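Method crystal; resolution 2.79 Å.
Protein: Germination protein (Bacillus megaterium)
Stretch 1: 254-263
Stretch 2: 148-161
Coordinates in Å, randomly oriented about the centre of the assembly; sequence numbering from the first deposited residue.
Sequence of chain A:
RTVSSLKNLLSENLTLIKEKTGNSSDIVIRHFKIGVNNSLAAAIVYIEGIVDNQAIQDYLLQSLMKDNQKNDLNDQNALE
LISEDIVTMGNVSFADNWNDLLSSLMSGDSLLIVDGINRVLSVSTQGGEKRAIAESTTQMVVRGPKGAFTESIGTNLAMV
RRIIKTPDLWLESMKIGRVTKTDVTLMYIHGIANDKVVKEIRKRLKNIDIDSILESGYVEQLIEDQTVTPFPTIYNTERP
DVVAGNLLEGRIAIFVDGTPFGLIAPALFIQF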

# COMPACT_ATOMS: atom_id res chain seq x y z
N ILE A 254 -6.22 -4.77 -12.09
CA ILE A 254 -5.32 -3.87 -12.82
C ILE A 254 -5.94 -2.50 -12.88
O ILE A 254 -7.10 -2.35 -13.26
CB ILE A 254 -5.00 -4.40 -14.25
CG1 ILE A 254 -4.37 -5.82 -14.21
CG2 ILE A 254 -4.12 -3.42 -15.03
CD1 ILE A 254 -4.91 -6.73 -15.29
N PHE A 255 -5.15 -1.49 -12.50
CA PHE A 255 -5.53 -0.08 -12.57
C PHE A 255 -4.64 0.62 -13.57
O PHE A 255 -3.42 0.68 -13.39
CB PHE A 255 -5.46 0.60 -11.19
CG PHE A 255 -6.50 0.08 -10.25
CD1 PHE A 255 -7.82 0.52 -10.33
CD2 PHE A 255 -6.19 -0.90 -9.30
CE1 PHE A 255 -8.78 0.02 -9.48
CE2 PHE A 255 -7.16 -1.38 -8.43
CZ PHE A 255 -8.44 -0.92 -8.52
N VAL A 256 -5.26 1.13 -14.65
CA VAL A 256 -4.59 1.86 -15.72
C VAL A 256 -4.81 3.37 -15.50
O VAL A 256 -5.92 3.80 -15.19
CB VAL A 256 -5.10 1.39 -17.10
CG1 VAL A 256 -4.29 2.02 -18.23
CG2 VAL A 256 -5.07 -0.13 -17.20
N ASP A 257 -3.73 4.16 -15.66
CA ASP A 257 -3.75 5.61 -15.52
C ASP A 257 -4.74 6.24 -16.51
O ASP A 257 -4.68 5.97 -17.72
CB ASP A 257 -2.34 6.18 -15.73
CG ASP A 257 -2.15 7.64 -15.39
OD1 ASP A 257 -2.91 8.16 -14.54
OD2 ASP A 257 -1.23 8.27 -15.94
N GLY A 258 -5.68 7.00 -15.96
CA GLY A 258 -6.72 7.68 -16.74
C GLY A 258 -8.02 6.92 -16.93
O GLY A 258 -9.00 7.51 -17.40
N THR A 259 -8.06 5.60 -16.60
CA THR A 259 -9.30 4.83 -16.77
C THR A 259 -10.07 4.78 -15.44
O THR A 259 -9.52 4.34 -14.43
CB THR A 259 -9.06 3.44 -17.37
OG1 THR A 259 -8.59 2.54 -16.37
CG2 THR A 259 -8.12 3.47 -18.55
N PRO A 260 -11.34 5.23 -15.41
CA PRO A 260 -12.08 5.29 -14.13
C PRO A 260 -12.74 3.96 -13.70
O PRO A 260 -13.91 3.93 -13.30
CB PRO A 260 -13.10 6.40 -14.36
CG PRO A 260 -13.36 6.35 -15.82
CD PRO A 260 -12.14 5.81 -16.51
N PHE A 261 -11.96 2.87 -13.75
CA PHE A 261 -12.41 1.53 -13.35
C PHE A 261 -11.26 0.56 -13.12
O PHE A 261 -10.13 0.77 -13.58
CB PHE A 261 -13.40 0.92 -14.36
CG PHE A 261 -13.08 1.13 -15.82
CD1 PHE A 261 -12.11 0.37 -16.45
CD2 PHE A 261 -13.78 2.07 -16.57
CE1 PHE A 261 -11.80 0.57 -17.80
CE2 PHE A 261 -13.47 2.27 -17.92
CZ PHE A 261 -12.49 1.52 -18.52
N GLY A 262 -11.56 -0.49 -12.36
CA GLY A 262 -10.63 -1.58 -12.08
C GLY A 262 -10.83 -2.65 -13.13
O GLY A 262 -11.94 -2.82 -13.63
N LEU A 263 -9.75 -3.33 -13.52
CA LEU A 263 -9.85 -4.40 -14.51
C LEU A 263 -9.54 -5.72 -13.83
O LEU A 263 -8.44 -5.89 -13.28
CB LEU A 263 -8.93 -4.15 -15.72
CG LEU A 263 -9.20 -2.86 -16.51
CD1 LEU A 263 -8.13 -2.62 -17.54
CD2 LEU A 263 -10.57 -2.89 -17.16
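Stretch 2 148-161: AFTESIGTNLAMVR

Phe255 is the centre of the contact. It lies in strand 254-256, and its CA-to-CB bond points toward stretch 2. Its chi1 is m, at -68°. Four side chains of stretch 2 gather round its ring. Phe149 meets it edge-to-face: the edge of Phe255 is directed at the face of Phe149, with centroids 4.9 Å apart and planes at 68°. The closest atoms of this pair are Phe255 CE1 and Phe149 CE1, at 3.5 Å. Asn156 CB lies 3.6 Å from Phe255 CD1. Leu157 CD2 is 3.7 Å from Phe255 CD2, and Val160 CG2 is 3.7 Å from Phe255 CZ.

These last three residues belong to helix 153-161, which continues beyond the stretch. It runs nearly antiparallel to the strand, at 155° between N-to-C directions. The axes approach to 8.8 Å. All residues from Ile153 to Val160 have helical phi/psi values, and Ser152 takes the N-cap position. Asn156 and Val160 are one helical turn apart, so both can face the same ring.

Ile153, at the start of the helix, also points toward the strand. Its chi1 is m and its chi2 is t. Ile153 CD1 lies 3.5 Å from Phe255 O and 3.5 Å from Asp257 N, so it packs on the backbone where the strand ends.

The strand leads into a type II turn from Val256 to Thr259. Thr259 N donates to Val256 O at 3.1 Å, which closes the turn. Gly258 has phi/psi of 92/-11; a CB there would jam against the carbonyl oxygen of Asp257. The single hydrogen bond between the stretches forms here: Gly258 N donates to Glu151 O at 3.0 Å.

Before the helix, residues 148-152 form a loop that passes beside the turn and the residues after it. Phe149 lies close to Gly262, with Phe149 CD2 3.7 Å from Gly262 N. An ideal CB on Gly262 would be only 3.4 Å from Phe149 CE2. Thr150 O receives a CA-H...O contact from Pro260 CA at 3.2 Å. Asn156 braces this loop from the helix: Thr150 N donates to Asn156 OD1 at 2.8 Å, and Asn156 ND2 donates to Thr150 O at 3.0 Å.

At the exposed edge, Glu151 OE1 comes within 4.0 Å of Pro260 CG. Asp257 OD1 lies 4.0 Å from Glu151 O; both are acceptors, so this is only a proximity. The two stretches bury 616 Å² between them.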

# COMPACT_ATOMS: atom_id res chain seq x y z
N ALA A 148 -17.27 5.55 -6.44
CA ALA A 148 -16.72 4.82 -7.57
C ALA A 148 -15.28 5.22 -7.83
O ALA A 148 -14.83 6.27 -7.37
CB ALA A 148 -17.57 5.06 -8.81
N PHE A 149 -14.57 4.39 -8.60
CA PHE A 149 -13.21 4.66 -9.00
C PHE A 149 -13.12 5.94 -9.84
O PHE A 149 -14.09 6.33 -10.49
CB PHE A 149 -12.67 3.47 -9.80
CG PHE A 149 -12.37 2.25 -8.96
CD1 PHE A 149 -11.45 2.31 -7.91
CD2 PHE A 149 -12.90 1.01 -9.30
CE1 PHE A 149 -11.12 1.17 -7.18
CE2 PHE A 149 -12.57 -0.13 -8.57
CZ PHE A 149 -11.69 -0.05 -7.51
N THR A 150 -11.96 6.60 -9.79
CA THR A 150 -11.65 7.84 -10.50
C THR A 150 -10.58 7.57 -11.59
O THR A 150 -10.17 6.42 -11.80
CB THR A 150 -11.16 8.91 -9.50
OG1 THR A 150 -9.95 8.48 -8.89
CG2 THR A 150 -12.19 9.22 -8.44
N GLU A 151 -10.10 8.65 -12.23
CA GLU A 151 -9.06 8.60 -13.27
C GLU A 151 -7.65 8.44 -12.65
O GLU A 151 -6.70 8.14 -13.39
CB GLU A 151 -9.13 9.85 -14.15
CG GLU A 151 -10.52 10.25 -14.61
CD GLU A 151 -10.71 10.43 -16.10
OE1 GLU A 151 -11.70 9.89 -16.64
OE2 GLU A 151 -9.88 11.12 -16.74
N SER A 152 -7.54 8.61 -11.31
CA SER A 152 -6.28 8.52 -10.56
C SER A 152 -6.02 7.13 -9.99
O SER A 152 -6.82 6.66 -9.18
CB SER A 152 -6.29 9.54 -9.42
OG SER A 152 -5.12 9.44 -8.62
N ILE A 153 -4.87 6.51 -10.35
CA ILE A 153 -4.45 5.20 -9.82
C ILE A 153 -4.35 5.30 -8.29
O ILE A 153 -4.93 4.46 -7.60
CB ILE A 153 -3.12 4.65 -10.44
CG1 ILE A 153 -3.29 4.25 -11.91
CG2 ILE A 153 -2.55 3.47 -9.64
CD1 ILE A 153 -1.98 3.81 -12.60
N GLY A 154 -3.63 6.31 -7.80
CA GLY A 154 -3.40 6.55 -6.38
C GLY A 154 -4.66 6.53 -5.54
O GLY A 154 -4.70 5.88 -4.50
N THR A 155 -5.71 7.22 -6.03
CA THR A 155 -7.02 7.31 -5.41
C THR A 155 -7.69 5.93 -5.42
O THR A 155 -8.21 5.49 -4.40
CB THR A 155 -7.86 8.37 -6.12
OG1 THR A 155 -7.18 9.63 -6.09
CG2 THR A 155 -9.24 8.53 -5.51
N ASN A 156 -7.64 5.24 -6.58
CA ASN A 156 -8.22 3.91 -6.78
C ASN A 156 -7.57 2.85 -5.85
O ASN A 156 -8.30 2.06 -5.26
CB ASN A 156 -8.09 3.49 -8.25
CG ASN A 156 -8.91 4.33 -9.20
OD1 ASN A 156 -9.80 5.08 -8.80
ND2 ASN A 156 -8.62 4.23 -10.49
N LEU A 157 -6.23 2.86 -5.72
CA LEU A 157 -5.51 1.93 -4.84
C LEU A 157 -5.93 2.10 -3.40
O LEU A 157 -6.19 1.11 -2.71
CB LEU A 157 -3.98 2.11 -4.93
CG LEU A 157 -3.32 2.08 -6.30
CD1 LEU A 157 -1.81 2.17 -6.14
CD2 LEU A 157 -3.78 0.86 -7.14
N ALA A 158 -6.03 3.38 -2.96
CA ALA A 158 -6.45 3.78 -1.63
C ALA A 158 -7.87 3.26 -1.33
O ALA A 158 -8.12 2.77 -0.23
CB ALA A 158 -6.38 5.30 -1.51
N MET A 159 -8.77 3.30 -2.34
CA MET A 159 -10.15 2.83 -2.19
C MET A 159 -10.18 1.33 -1.88
O MET A 159 -10.91 0.94 -0.98
CB MET A 159 -10.99 3.15 -3.44
CG MET A 159 -11.23 4.66 -3.59
SD MET A 159 -12.18 5.16 -5.03
CE MET A 159 -13.77 5.10 -4.35
N VAL A 160 -9.35 0.52 -2.57
CA VAL A 160 -9.27 -0.93 -2.36
C VAL A 160 -8.67 -1.20 -0.95
O VAL A 160 -9.25 -1.98 -0.18
CB VAL A 160 -8.45 -1.64 -3.48
CG1 VAL A 160 -8.30 -3.13 -3.17
CG2 VAL A 160 -9.07 -1.43 -4.86
N ARG A 161 -7.54 -0.54 -0.63
CA ARG A 161 -6.82 -0.60 0.66
C ARG A 161 -7.70 -0.33 1.88
O ARG A 161 -7.34 -0.70 3.00
CB ARG A 161 -5.67 0.43 0.67
CG ARG A 161 -4.45 -0.01 -0.13
CD ARG A 161 -3.79 -1.23 0.48
NE ARG A 161 -2.39 -1.32 0.11
CZ ARG A 161 -1.68 -2.43 0.17
NH1 ARG A 161 -2.24 -3.56 0.58
NH2 ARG A 161 -0.41 -2.43 -0.21